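PDB 3KTN: carbohydrate kinase, pfkB family from Enterococcus faecalis, which probably phosphorylates a small sugar acid, 2-keto-3-deoxygluconate being the proposed substrate, as a metal-binding kinase of the ribokinase-like PfkB family. Local coordinates for residues L53-P58 / Q78-K83; L40-A45 / L73-Q78; D122-L127 / A154-A159. All blocks are in the same frame, centred on the assembly; numbering follows the deposited sequence.

Interaction 1: L53-P58 / Q78-K83; sequences LITKLP and QWVGEK
Trp79, the residue before strand 80-82, meets Ile54 of the parallel neighbour 53-57; the two strands are the ends of a beta-alpha-beta unit running through helix 61-72. The indole passes Ile54 obliquely, CE3 4.0 Å from Ile54 CG1. One water bridges Trp79 N and Leu53 O, and a second bridges Trp79 O and Lys56 NZ. Val80 turns to the face occupied by Thr55 and Leu57. Its CG1, anti to the backbone N (chi1 176°), meets Leu57 CD1 at 3.8 Å, and this apolar patch rests on Lys67 and Leu70 of the helix. Gly81 is held at both its N-H and its C=O: N donates to Thr55 O at 3.0 Å, and O accepts from Leu57 N at 2.8 Å. Over it lies the Lys56 chain, whose bend at chi2 (-65°) brings CD to 3.7 Å from Gly81 C; the ammonium goes on to Asp120 O and the ring of Tyr121. Glu82 adds a CA-H...O contact to Leu57 O. Finally Lys83 N donates to that same Leu57 O at 3.2 Å.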
ATOM      1  N   LEU A  53      15.740  27.773  -5.344  1.00 31.96           N
ATOM      2  CA  LEU A  53      14.830  28.270  -4.330  1.00 31.45           C
ATOM      3  C   LEU A  53      15.583  28.915  -3.178  1.00 32.56           C
ATOM      4  O   LEU A  53      16.532  28.340  -2.647  1.00 32.96           O
ATOM      5  CB  LEU A  53      13.963  27.128  -3.787  1.00 32.22           C
ATOM      6  CG  LEU A  53      12.947  27.500  -2.707  1.00 32.22           C
ATOM      7  CD1 LEU A  53      11.921  28.466  -3.292  1.00 32.86           C
ATOM      8  CD2 LEU A  53      12.253  26.239  -2.195  1.00 34.17           C
ATOM      9  N   ILE A  54      15.155  30.113  -2.798  1.00 31.75           N
ATOM     10  CA  ILE A  54      15.766  30.821  -1.686  1.00 33.25           C
ATOM     11  C   ILE A  54      14.800  30.678  -0.520  1.00 31.22           C
ATOM     12  O   ILE A  54      13.692  31.204  -0.560  1.00 30.82           O
ATOM     13  CB  ILE A  54      15.962  32.322  -2.005  1.00 35.79           C
ATOM     14  CG1 ILE A  54      16.785  32.474  -3.284  1.00 38.27           C
ATOM     15  CG2 ILE A  54      16.658  33.010  -0.840  1.00 35.29           C
ATOM     16  CD1 ILE A  54      16.906  33.909  -3.778  1.00 44.24           C
ATOM     17  N   THR A  55      15.222  29.964   0.517  1.00 31.07           N
ATOM     18  CA  THR A  55      14.373  29.741   1.677  1.00 30.39           C
ATOM     19  C   THR A  55      15.220  29.085   2.760  1.00 30.18           C
ATOM     20  O   THR A  55      16.434  28.966   2.616  1.00 32.24           O
ATOM     21  CB  THR A  55      13.208  28.786   1.311  1.00 31.41           C
ATOM     22  OG1 THR A  55      12.246  28.746   2.376  1.00 32.24           O
ATOM     23  CG2 THR A  55      13.747  27.386   1.076  1.00 28.66           C
ATOM     24  N   LYS A  56      14.576  28.661   3.841  1.00 30.36           N
ATOM     25  CA  LYS A  56      15.271  27.979   4.929  1.00 31.99           C
ATOM     26  C   LYS A  56      14.545  26.680   5.259  1.00 32.01           C
ATOM     27  O   LYS A  56      13.323  26.580   5.108  1.00 30.68           O
ATOM     28  CB  LYS A  56      15.305  28.830   6.207  1.00 33.33           C
ATOM     29  CG  LYS A  56      16.002  30.181   6.089  1.00 35.39           C
ATOM     30  CD  LYS A  56      17.492  30.050   5.811  1.00 34.77           C
ATOM     31  CE  LYS A  56      18.155  31.434   5.772  1.00 36.71           C
ATOM     32  NZ  LYS A  56      19.528  31.392   5.201  1.00 32.80           N
ATOM     33  N   LEU A  57      15.309  25.692   5.707  1.00 31.20           N
ATOM     34  CA  LEU A  57      14.764  24.408   6.131  1.00 32.12           C
ATOM     35  C   LEU A  57      15.536  24.022   7.381  1.00 30.50           C
ATOM     36  O   LEU A  57      16.733  24.295   7.484  1.00 32.14           O
ATOM     37  CB  LEU A  57      14.927  23.338   5.043  1.00 30.11           C
ATOM     38  CG  LEU A  57      13.931  23.433   3.881  1.00 29.80           C
ATOM     39  CD1 LEU A  57      14.220  22.348   2.843  1.00 30.86           C
ATOM     40  CD2 LEU A  57      12.525  23.284   4.418  1.00 27.20           C
ATOM     41  N   PRO A  58      14.862  23.387   8.353  1.00 31.16           N
ATOM     42  CA  PRO A  58      15.549  22.993   9.583  1.00 31.47           C
ATOM     43  C   PRO A  58      16.663  21.997   9.320  1.00 32.73           C
ATOM     44  O   PRO A  58      16.587  21.198   8.377  1.00 31.39           O
ATOM     45  CB  PRO A  58      14.426  22.396  10.424  1.00 31.92           C
ATOM     46  CG  PRO A  58      13.537  21.784   9.384  1.00 30.67           C
ATOM     47  CD  PRO A  58      13.480  22.876   8.344  1.00 29.86           C
ATOM     48  N   GLN A  78      21.107  24.982  -3.511  1.00 35.91           N
ATOM     49  CA  GLN A  78      22.287  25.725  -3.063  1.00 39.22           C
ATOM     50  C   GLN A  78      21.960  26.885  -2.127  1.00 39.18           C
ATOM     51  O   GLN A  78      22.700  27.145  -1.178  1.00 39.47           O
ATOM     52  CB  GLN A  78      23.069  26.255  -4.268  1.00 43.22           C
ATOM     53  CG  GLN A  78      22.289  27.246  -5.126  1.00 49.75           C
ATOM     54  CD  GLN A  78      23.061  27.697  -6.355  1.00 53.45           C
ATOM     55  OE1 GLN A  78      24.196  28.172  -6.248  1.00 57.18           O
ATOM     56  NE2 GLN A  78      22.449  27.555  -7.528  1.00 51.80           N
ATOM     57  N   TRP A  79      20.854  27.578  -2.381  1.00 38.57           N
ATOM     58  CA  TRP A  79      20.479  28.709  -1.543  1.00 38.59           C
ATOM     59  C   TRP A  79      19.443  28.399  -0.470  1.00 38.99           C
ATOM     60  O   TRP A  79      18.781  29.301   0.038  1.00 38.29           O
ATOM     61  CB  TRP A  79      20.016  29.884  -2.413  1.00 40.75           C
ATOM     62  CG  TRP A  79      21.101  30.361  -3.339  1.00 44.19           C
ATOM     63  CD1 TRP A  79      22.444  30.388  -3.078  1.00 43.96           C
ATOM     64  CD2 TRP A  79      20.942  30.868  -4.668  1.00 45.22           C
ATOM     65  NE1 TRP A  79      23.130  30.872  -4.163  1.00 45.38           N
ATOM     66  CE2 TRP A  79      22.236  31.172  -5.156  1.00 46.01           C
ATOM     67  CE3 TRP A  79      19.836  31.087  -5.500  1.00 46.28           C
ATOM     68  CZ2 TRP A  79      22.454  31.695  -6.437  1.00 46.90           C
ATOM     69  CZ3 TRP A  79      20.051  31.607  -6.775  1.00 47.45           C
ATOM     70  CH2 TRP A  79      21.353  31.902  -7.232  1.00 48.61           C
ATOM     71  N   VAL A  80      19.296  27.120  -0.136  1.00 38.74           N
ATOM     72  CA  VAL A  80      18.375  26.714   0.920  1.00 37.64           C
ATOM     73  C   VAL A  80      19.242  26.622   2.171  1.00 37.11           C
ATOM     74  O   VAL A  80      20.089  25.737   2.266  1.00 39.07           O
ATOM     75  CB  VAL A  80      17.754  25.319   0.651  1.00 36.56           C
ATOM     76  CG1 VAL A  80      16.887  24.910   1.827  1.00 34.38           C
ATOM     77  CG2 VAL A  80      16.931  25.343  -0.630  1.00 34.16           C
ATOM     78  N   GLY A  81      19.036  27.529   3.123  1.00 37.30           N
ATOM     79  CA  GLY A  81      19.842  27.523   4.334  1.00 35.42           C
ATOM     80  C   GLY A  81      19.203  26.768   5.481  1.00 37.29           C
ATOM     81  O   GLY A  81      18.036  26.383   5.399  1.00 36.16           O
ATOM     82  N   GLU A  82      19.965  26.555   6.550  1.00 36.08           N
ATOM     83  CA  GLU A  82      19.457  25.845   7.718  1.00 39.83           C
ATOM     84  C   GLU A  82      18.981  26.851   8.750  1.00 39.70           C
ATOM     85  O   GLU A  82      19.634  27.859   8.982  1.00 41.20           O
ATOM     86  CB  GLU A  82      20.548  24.968   8.341  1.00 39.11           C
ATOM     87  CG  GLU A  82      21.297  24.106   7.349  1.00 41.86           C
ATOM     88  CD  GLU A  82      22.295  23.180   8.022  1.00 43.94           C
ATOM     89  OE1 GLU A  82      22.982  23.616   8.972  1.00 43.91           O
ATOM     90  OE2 GLU A  82      22.401  22.014   7.589  1.00 47.18           O
ATOM     91  N   LYS A  83      17.847  26.566   9.375  1.00 40.29           N
ATOM     92  CA  LYS A  83      17.292  27.459  10.375  1.00 39.96           C
ATOM     93  C   LYS A  83      16.048  26.824  10.979  1.00 40.39           C
ATOM     94  O   LYS A  83      15.368  26.034  10.326  1.00 39.90           O
ATOM     95  CB  LYS A  83      16.919  28.792   9.721  1.00 42.25           C
ATOM     96  CG  LYS A  83      16.301  29.810  10.659  1.00 46.48           C
ATOM     97  CD  LYS A  83      17.254  30.966  10.931  1.00 49.48           C
ATOM     98  CE  LYS A  83      16.615  32.003  11.850  1.00 52.06           C
ATOM     99  NZ  LYS A  83      17.536  33.144  12.131  1.00 53.15           N
TER
HETATM  100  O   HOH W   1      18.611  27.124  -3.983  1.00 36.68           O
HETATM  101  O   HOH W   2      19.553  30.671   2.343  1.00 42.84           O

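Interaction 2: L40-A45 / L73-Q78; sequences LLANLA and LGISDQ
A Schellman motif at Gly74 closes helix 61-72 and lays Leu73, Gly74 and Ile75 against Leu41, Ala42 and Ala45 of helix 36-46. Gly74 has positive phi (98°), a backbone shape glycine adopts easily, and it turns the chain out of the helix and past the neighbouring one. Two carbonyls of the turn face a single methyl: Ala45 CB stands 3.6 Å from Gly74 O and 3.8 Å from Leu73 O. On the Leu73 side the contact is apolar, with Leu73 CB 4.0 Å from Ala42 CB and the CD1 branch of Leu73 also reaching that methyl.

Ile75 has the largest share of the contact. Its CG1 is anti to the carbonyl carbon (chi1 -53°) and carries CD1 onto the helix backbone, 3.6 Å from Ala42 N and 3.7 Å from Leu41 CB; the CG2 branch meets Leu41 CD1 at 3.9 Å. The Leu41 and Ile75 side chains cross at about a right angle; the isoleucine tip touches the base of the leucine and its shorter branch touches the leucine's end. What holds the two segments together is thus van der Waals packing of small and branched aliphatic groups.

Beyond Ile75 the chain moves away from helix 36-46 and makes an ST turn, in which Ser76 OG accepts from Gln78 N at 3.3 Å, while Asp77 OD2 turns back to a salt bridge with Arg71. Around the contact, Ile317 and Leu319 cover Leu73, Ile317 also touching Ala42. Thr51 of strand 50-57 packs on Ala45 and Ile75, and Leu41 also touches Leu53 of that strand and Ala7 of strand 4-8.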
ATOM      1  N   LEU A  40       6.231  26.300  -8.662  1.00 28.82           N
ATOM      2  CA  LEU A  40       6.672  27.153  -9.753  1.00 30.71           C
ATOM      3  C   LEU A  40       8.018  26.713 -10.317  1.00 30.16           C
ATOM      4  O   LEU A  40       8.131  26.409 -11.507  1.00 31.55           O
ATOM      5  CB  LEU A  40       6.775  28.606  -9.276  1.00 31.33           C
ATOM      6  CG  LEU A  40       7.200  29.604 -10.362  1.00 32.11           C
ATOM      7  CD1 LEU A  40       6.155  29.608 -11.474  1.00 30.98           C
ATOM      8  CD2 LEU A  40       7.357  31.002  -9.768  1.00 32.22           C
ATOM      9  N   LEU A  41       9.036  26.684  -9.463  1.00 28.58           N
ATOM     10  CA  LEU A  41      10.372  26.302  -9.901  1.00 29.37           C
ATOM     11  C   LEU A  41      10.451  24.871 -10.440  1.00 30.86           C
ATOM     12  O   LEU A  41      11.205  24.599 -11.385  1.00 31.10           O
ATOM     13  CB  LEU A  41      11.372  26.484  -8.757  1.00 28.75           C
ATOM     14  CG  LEU A  41      11.499  27.905  -8.194  1.00 32.63           C
ATOM     15  CD1 LEU A  41      12.650  27.943  -7.196  1.00 29.15           C
ATOM     16  CD2 LEU A  41      11.726  28.907  -9.328  1.00 31.60           C
ATOM     17  N   ALA A  42       9.676  23.964  -9.845  1.00 28.34           N
ATOM     18  CA  ALA A  42       9.671  22.569 -10.282  1.00 28.79           C
ATOM     19  C   ALA A  42       9.206  22.480 -11.730  1.00 27.89           C
ATOM     20  O   ALA A  42       9.824  21.800 -12.548  1.00 28.43           O
ATOM     21  CB  ALA A  42       8.750  21.730  -9.388  1.00 26.57           C
ATOM     22  N   ASN A  43       8.116  23.173 -12.047  1.00 27.32           N
ATOM     23  CA  ASN A  43       7.589  23.150 -13.405  1.00 27.91           C
ATOM     24  C   ASN A  43       8.575  23.806 -14.375  1.00 29.21           C
ATOM     25  O   ASN A  43       8.819  23.287 -15.464  1.00 29.53           O
ATOM     26  CB  ASN A  43       6.240  23.869 -13.473  1.00 25.08           C
ATOM     27  CG  ASN A  43       5.429  23.457 -14.684  1.00 28.35           C
ATOM     28  OD1 ASN A  43       5.943  22.802 -15.598  1.00 32.46           O
ATOM     29  ND2 ASN A  43       4.157  23.836 -14.704  1.00 26.71           N
ATOM     30  N   LEU A  44       9.134  24.949 -13.980  1.00 29.35           N
ATOM     31  CA  LEU A  44      10.103  25.654 -14.822  1.00 29.90           C
ATOM     32  C   LEU A  44      11.359  24.793 -15.043  1.00 31.18           C
ATOM     33  O   LEU A  44      11.948  24.810 -16.124  1.00 30.78           O
ATOM     34  CB  LEU A  44      10.476  26.999 -14.186  1.00 27.26           C
ATOM     35  CG  LEU A  44       9.352  28.045 -14.172  1.00 29.47           C
ATOM     36  CD1 LEU A  44       9.796  29.291 -13.417  1.00 28.03           C
ATOM     37  CD2 LEU A  44       8.965  28.394 -15.605  1.00 26.81           C
ATOM     38  N   ALA A  45      11.766  24.038 -14.024  1.00 31.48           N
ATOM     39  CA  ALA A  45      12.933  23.167 -14.168  1.00 32.07           C
ATOM     40  C   ALA A  45      12.581  22.067 -15.170  1.00 32.68           C
ATOM     41  O   ALA A  45      13.423  21.636 -15.959  1.00 33.69           O
ATOM     42  CB  ALA A  45      13.322  22.561 -12.818  1.00 32.06           C
ATOM     43  N   LEU A  73      13.171  17.275  -8.017  1.00 25.85           N
ATOM     44  CA  LEU A  73      12.318  18.060  -8.904  1.00 27.96           C
ATOM     45  C   LEU A  73      13.128  18.864  -9.922  1.00 29.41           C
ATOM     46  O   LEU A  73      12.568  19.418 -10.864  1.00 31.80           O
ATOM     47  CB  LEU A  73      11.446  19.012  -8.080  1.00 23.47           C
ATOM     48  CG  LEU A  73      10.411  18.315  -7.199  1.00 26.26           C
ATOM     49  CD1 LEU A  73       9.853  19.294  -6.160  1.00 22.62           C
ATOM     50  CD2 LEU A  73       9.308  17.742  -8.091  1.00 23.63           C
ATOM     51  N   GLY A  74      14.443  18.927  -9.722  1.00 29.86           N
ATOM     52  CA  GLY A  74      15.299  19.652 -10.641  1.00 30.21           C
ATOM     53  C   GLY A  74      15.648  21.047 -10.160  1.00 30.91           C
ATOM     54  O   GLY A  74      16.262  21.821 -10.888  1.00 30.05           O
ATOM     55  N   ILE A  75      15.259  21.370  -8.931  1.00 32.31           N
ATOM     56  CA  ILE A  75      15.531  22.683  -8.355  1.00 31.34           C
ATOM     57  C   ILE A  75      16.832  22.645  -7.560  1.00 33.23           C
ATOM     58  O   ILE A  75      17.063  21.720  -6.773  1.00 32.26           O
ATOM     59  CB  ILE A  75      14.406  23.121  -7.378  1.00 31.08           C
ATOM     60  CG1 ILE A  75      13.041  23.038  -8.060  1.00 27.65           C
ATOM     61  CG2 ILE A  75      14.640  24.555  -6.915  1.00 30.88           C
ATOM     62  CD1 ILE A  75      11.888  23.213  -7.082  1.00 25.65           C
ATOM     63  N   SER A  76      17.685  23.644  -7.769  1.00 33.21           N
ATOM     64  CA  SER A  76      18.941  23.719  -7.035  1.00 32.26           C
ATOM     65  C   SER A  76      18.610  24.062  -5.588  1.00 32.34           C
ATOM     66  O   SER A  76      17.755  24.909  -5.323  1.00 30.97           O
ATOM     67  CB  SER A  76      19.841  24.816  -7.611  1.00 35.65           C
ATOM     68  OG  SER A  76      20.968  25.020  -6.771  1.00 36.92           O
ATOM     69  N   ASP A  77      19.296  23.410  -4.656  1.00 31.40           N
ATOM     70  CA  ASP A  77      19.082  23.648  -3.238  1.00 33.70           C
ATOM     71  C   ASP A  77      20.267  24.421  -2.647  1.00 33.73           C
ATOM     72  O   ASP A  77      20.411  24.504  -1.430  1.00 32.49           O
ATOM     73  CB  ASP A  77      18.929  22.302  -2.511  1.00 34.80           C
ATOM     74  CG  ASP A  77      20.216  21.489  -2.520  1.00 35.21           C
ATOM     75  OD1 ASP A  77      21.051  21.713  -3.419  1.00 38.16           O
ATOM     76  OD2 ASP A  77      20.394  20.622  -1.641  1.00 36.17           O
ATOM     77  N   GLN A  78      21.107  24.982  -3.511  1.00 35.91           N
ATOM     78  CA  GLN A  78      22.287  25.725  -3.063  1.00 39.22           C
ATOM     79  C   GLN A  78      21.960  26.885  -2.127  1.00 39.18           C
ATOM     80  O   GLN A  78      22.700  27.145  -1.178  1.00 39.47           O
ATOM     81  CB  GLN A  78      23.069  26.255  -4.268  1.00 43.22           C
ATOM     82  CG  GLN A  78      22.289  27.246  -5.126  1.00 49.75           C
ATOM     83  CD  GLN A  78      23.061  27.697  -6.355  1.00 53.45           C
ATOM     84  OE1 GLN A  78      24.196  28.172  -6.248  1.00 57.18           O
ATOM     85  NE2 GLN A  78      22.449  27.555  -7.528  1.00 51.80           N
TER

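Interaction 3: D122-L127 / A154-A159; sequences DFEAFL and AQKAHA
Phe123 meets Lys156 with its CB, 4.4 Å from Lys156 CD, while its ring leads off to lie nearly parallel to that of Tyr121 and against Leu153. The other ring of helix 123-127, Phe126, has the carbonyl O of Asp122 above the centre of one face, 3.1 Å from the plane, and meets the indole of Trp79. Two helices of the alpha/beta kinase fold pack here, the short helix 123-127 and the end of helix 144-159, with segment axes 10.3 Å apart at closest and crossing at -45°; Val133 and Ile135 of strand 132-135 lie beneath the longer one. Asp122 is the N-cap of the short helix: its OD1 takes the amide of Ala125 at 2.9 Å, the donor standing 36° out of the carboxylate plane.

Between the helices Lys156 stretches across the side chains of Glu124 and Leu127 at about a right angle to each. The ionic pairing of Glu124 OE2 with Lys156 NZ is long, 3.9 Å, and doubtful, because the position of OE2 is uncertain. Leu127 makes the firmer apolar contact. Its CG is anti to the carbonyl carbon (chi1 -70°), and its two methyls divide the contact: CD1 lies 3.5 Å from Lys156 CB and 3.6 Å from Ala157 N, CD2 3.8 Å from Ala157 CB.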
ATOM      1  N   ASP A 122      21.850  36.048   1.821  1.00 50.80           N
ATOM      2  CA  ASP A 122      22.842  36.828   1.095  1.00 50.70           C
ATOM      3  C   ASP A 122      22.254  37.173  -0.264  1.00 48.93           C
ATOM      4  O   ASP A 122      22.715  36.677  -1.292  1.00 48.09           O
ATOM      5  CB  ASP A 122      24.128  36.027   0.903  1.00 53.21           C
ATOM      6  CG  ASP A 122      25.295  36.898   0.460  1.00 56.89           C
ATOM      7  OD1 ASP A 122      25.090  37.787  -0.394  1.00 57.46           O
ATOM      8  OD2 ASP A 122      26.418  36.686   0.965  1.00 58.47           O
ATOM      9  N   PHE A 123      21.236  38.030  -0.266  1.00 49.00           N
ATOM     10  CA  PHE A 123      20.565  38.427  -1.502  1.00 50.24           C
ATOM     11  C   PHE A 123      21.507  38.976  -2.564  1.00 52.08           C
ATOM     12  O   PHE A 123      21.319  38.722  -3.756  1.00 52.02           O
ATOM     13  CB  PHE A 123      19.468  39.453  -1.209  1.00 48.81           C
ATOM     14  CG  PHE A 123      18.323  38.907  -0.394  1.00 48.59           C
ATOM     15  CD1 PHE A 123      17.716  37.701  -0.738  1.00 48.77           C
ATOM     16  CD2 PHE A 123      17.836  39.610   0.702  1.00 47.90           C
ATOM     17  CE1 PHE A 123      16.641  37.204  -0.001  1.00 48.58           C
ATOM     18  CE2 PHE A 123      16.760  39.123   1.445  1.00 48.90           C
ATOM     19  CZ  PHE A 123      16.161  37.917   1.092  1.00 48.39           C
ATOM     20  N   GLU A 124      22.512  39.730  -2.133  1.00 53.99           N
ATOM     21  CA  GLU A 124      23.487  40.309  -3.053  1.00 55.08           C
ATOM     22  C   GLU A 124      24.118  39.207  -3.901  1.00 53.82           C
ATOM     23  O   GLU A 124      24.136  39.283  -5.130  1.00 53.86           O
ATOM     24  CB  GLU A 124      24.588  41.029  -2.270  1.00 58.20           C
ATOM     25  CG  GLU A 124      24.116  42.192  -1.414  1.00 63.45           C
ATOM     26  CD  GLU A 124      24.136  43.513  -2.158  1.00 67.01           C
ATOM     27  OE1 GLU A 124      25.208  43.879  -2.689  1.00 69.31           O
ATOM     28  OE2 GLU A 124      23.088  44.188  -2.208  1.00 68.79           O
ATOM     29  N   ALA A 125      24.635  38.182  -3.230  1.00 52.53           N
ATOM     30  CA  ALA A 125      25.279  37.062  -3.907  1.00 52.29           C
ATOM     31  C   ALA A 125      24.333  36.278  -4.813  1.00 52.67           C
ATOM     32  O   ALA A 125      24.730  35.827  -5.891  1.00 52.81           O
ATOM     33  CB  ALA A 125      25.897  36.128  -2.878  1.00 52.07           C
ATOM     34  N   PHE A 126      23.085  36.116  -4.378  1.00 51.63           N
ATOM     35  CA  PHE A 126      22.111  35.365  -5.165  1.00 50.96           C
ATOM     36  C   PHE A 126      21.725  36.110  -6.429  1.00 49.81           C
ATOM     37  O   PHE A 126      21.785  35.555  -7.529  1.00 47.25           O
ATOM     38  CB  PHE A 126      20.846  35.083  -4.349  1.00 51.52           C
ATOM     39  CG  PHE A 126      21.112  34.487  -2.997  1.00 53.44           C
ATOM     40  CD1 PHE A 126      22.250  33.716  -2.766  1.00 53.78           C
ATOM     41  CD2 PHE A 126      20.214  34.683  -1.954  1.00 54.31           C
ATOM     42  CE1 PHE A 126      22.486  33.147  -1.516  1.00 53.94           C
ATOM     43  CE2 PHE A 126      20.441  34.117  -0.699  1.00 55.51           C
ATOM     44  CZ  PHE A 126      21.582  33.348  -0.480  1.00 54.50           C
ATOM     45  N   LEU A 127      21.325  37.367  -6.263  1.00 50.37           N
ATOM     46  CA  LEU A 127      20.914  38.196  -7.388  1.00 51.16           C
ATOM     47  C   LEU A 127      21.970  38.235  -8.487  1.00 51.58           C
ATOM     48  O   LEU A 127      21.643  38.316  -9.670  1.00 51.88           O
ATOM     49  CB  LEU A 127      20.596  39.611  -6.901  1.00 50.63           C
ATOM     50  CG  LEU A 127      19.323  39.722  -6.056  1.00 49.75           C
ATOM     51  CD1 LEU A 127      19.252  41.090  -5.391  1.00 50.32           C
ATOM     52  CD2 LEU A 127      18.108  39.488  -6.941  1.00 48.87           C
ATOM     53  N   ALA A 154      13.036  42.511  -3.167  1.00 40.91           N
ATOM     54  CA  ALA A 154      12.442  43.160  -4.329  1.00 42.53           C
ATOM     55  C   ALA A 154      13.207  44.444  -4.651  1.00 43.94           C
ATOM     56  O   ALA A 154      13.582  44.681  -5.799  1.00 43.41           O
ATOM     57  CB  ALA A 154      10.970  43.472  -4.062  1.00 40.88           C
ATOM     58  N   GLN A 155      13.436  45.265  -3.631  1.00 46.73           N
ATOM     59  CA  GLN A 155      14.173  46.519  -3.798  1.00 50.24           C
ATOM     60  C   GLN A 155      15.544  46.226  -4.389  1.00 50.70           C
ATOM     61  O   GLN A 155      15.968  46.866  -5.350  1.00 51.76           O
ATOM     62  CB  GLN A 155      14.346  47.220  -2.450  1.00 50.61           C
ATOM     63  CG  GLN A 155      13.077  47.841  -1.903  1.00 54.31           C
ATOM     64  CD  GLN A 155      13.161  48.103  -0.414  1.00 56.21           C
ATOM     65  OE1 GLN A 155      14.225  48.439   0.109  1.00 58.25           O
ATOM     66  NE2 GLN A 155      12.035  47.961   0.278  1.00 55.96           N
ATOM     67  N   LYS A 156      16.231  45.248  -3.807  1.00 52.14           N
ATOM     68  CA  LYS A 156      17.556  44.863  -4.277  1.00 53.20           C
ATOM     69  C   LYS A 156      17.499  44.369  -5.721  1.00 54.20           C
ATOM     70  O   LYS A 156      18.273  44.818  -6.567  1.00 55.02           O
ATOM     71  CB  LYS A 156      18.133  43.777  -3.367  1.00 54.48           C
ATOM     72  CG  LYS A 156      19.434  44.167  -2.695  1.00 56.50           C
ATOM     73  CD  LYS A 156      19.423  43.829  -1.211  1.00 58.47           C
ATOM     74  CE  LYS A 156      20.739  44.220  -0.553  1.00 58.85           C
ATOM     75  NZ  LYS A 156      20.719  44.037   0.925  1.00 61.55           N
ATOM     76  N   ALA A 157      16.579  43.448  -6.000  1.00 54.91           N
ATOM     77  CA  ALA A 157      16.429  42.901  -7.348  1.00 55.72           C
ATOM     78  C   ALA A 157      16.259  44.037  -8.347  1.00 56.51           C
ATOM     79  O   ALA A 157      16.810  44.002  -9.448  1.00 54.98           O
ATOM     80  CB  ALA A 157      15.220  41.971  -7.407  1.00 55.41           C
ATOM     81  N   HIS A 158      15.484  45.041  -7.954  1.00 58.57           N
ATOM     82  CA  HIS A 158      15.245  46.196  -8.807  1.00 60.47           C
ATOM     83  C   HIS A 158      16.559  46.929  -9.082  1.00 60.18           C
ATOM     84  O   HIS A 158      16.858  47.270 -10.225  1.00 59.26           O
ATOM     85  CB  HIS A 158      14.253  47.147  -8.143  1.00 62.00           C
ATOM     86  CG  HIS A 158      13.942  48.355  -8.967  1.00 65.04           C
ATOM     87  ND1 HIS A 158      13.421  48.270 -10.242  1.00 66.10           N
ATOM     88  CD2 HIS A 158      14.102  49.675  -8.715  1.00 65.63           C
ATOM     89  CE1 HIS A 158      13.273  49.485 -10.736  1.00 66.34           C
ATOM     90  NE2 HIS A 158      13.680  50.357  -9.830  1.00 67.32           N
ATOM     91  N   ALA A 159      17.338  47.156  -8.028  1.00 60.15           N
ATOM     92  CA  ALA A 159      18.623  47.837  -8.149  1.00 60.34           C
ATOM     93  C   ALA A 159      19.524  47.111  -9.141  1.00 61.06           C
ATOM     94  O   ALA A 159      20.131  47.738 -10.011  1.00 61.86           O
ATOM     95  CB  ALA A 159      19.303  47.916  -6.789  1.00 59.55           C
TER

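In the fold
Interactions 1 and 2 share Gln78, and their centres are 14 Å apart. They join at Leu53, whose N lies 3.6 Å from Leu41 CD1 and 3.7 Å from Ile75 CG2, so the strand pair at the edge of the central sheet runs directly into the packing on helix 36-46. Interaction 3, centred 16 Å from interaction 1, meets it chiefly through Phe126, whose CD2 lies 3.9 Å from Ile54 CD1 and whose ring also adjoins Trp79, with Phe123 CE1 4.3 Å from Ile54 CG2. Interactions 2 and 3 do not touch, their nearest atoms being about 6 Å apart. None is at the magnesium site of Asp274 and Ile276; interaction 2 comes within about 12 Å of the ion at the Ala42 side chain.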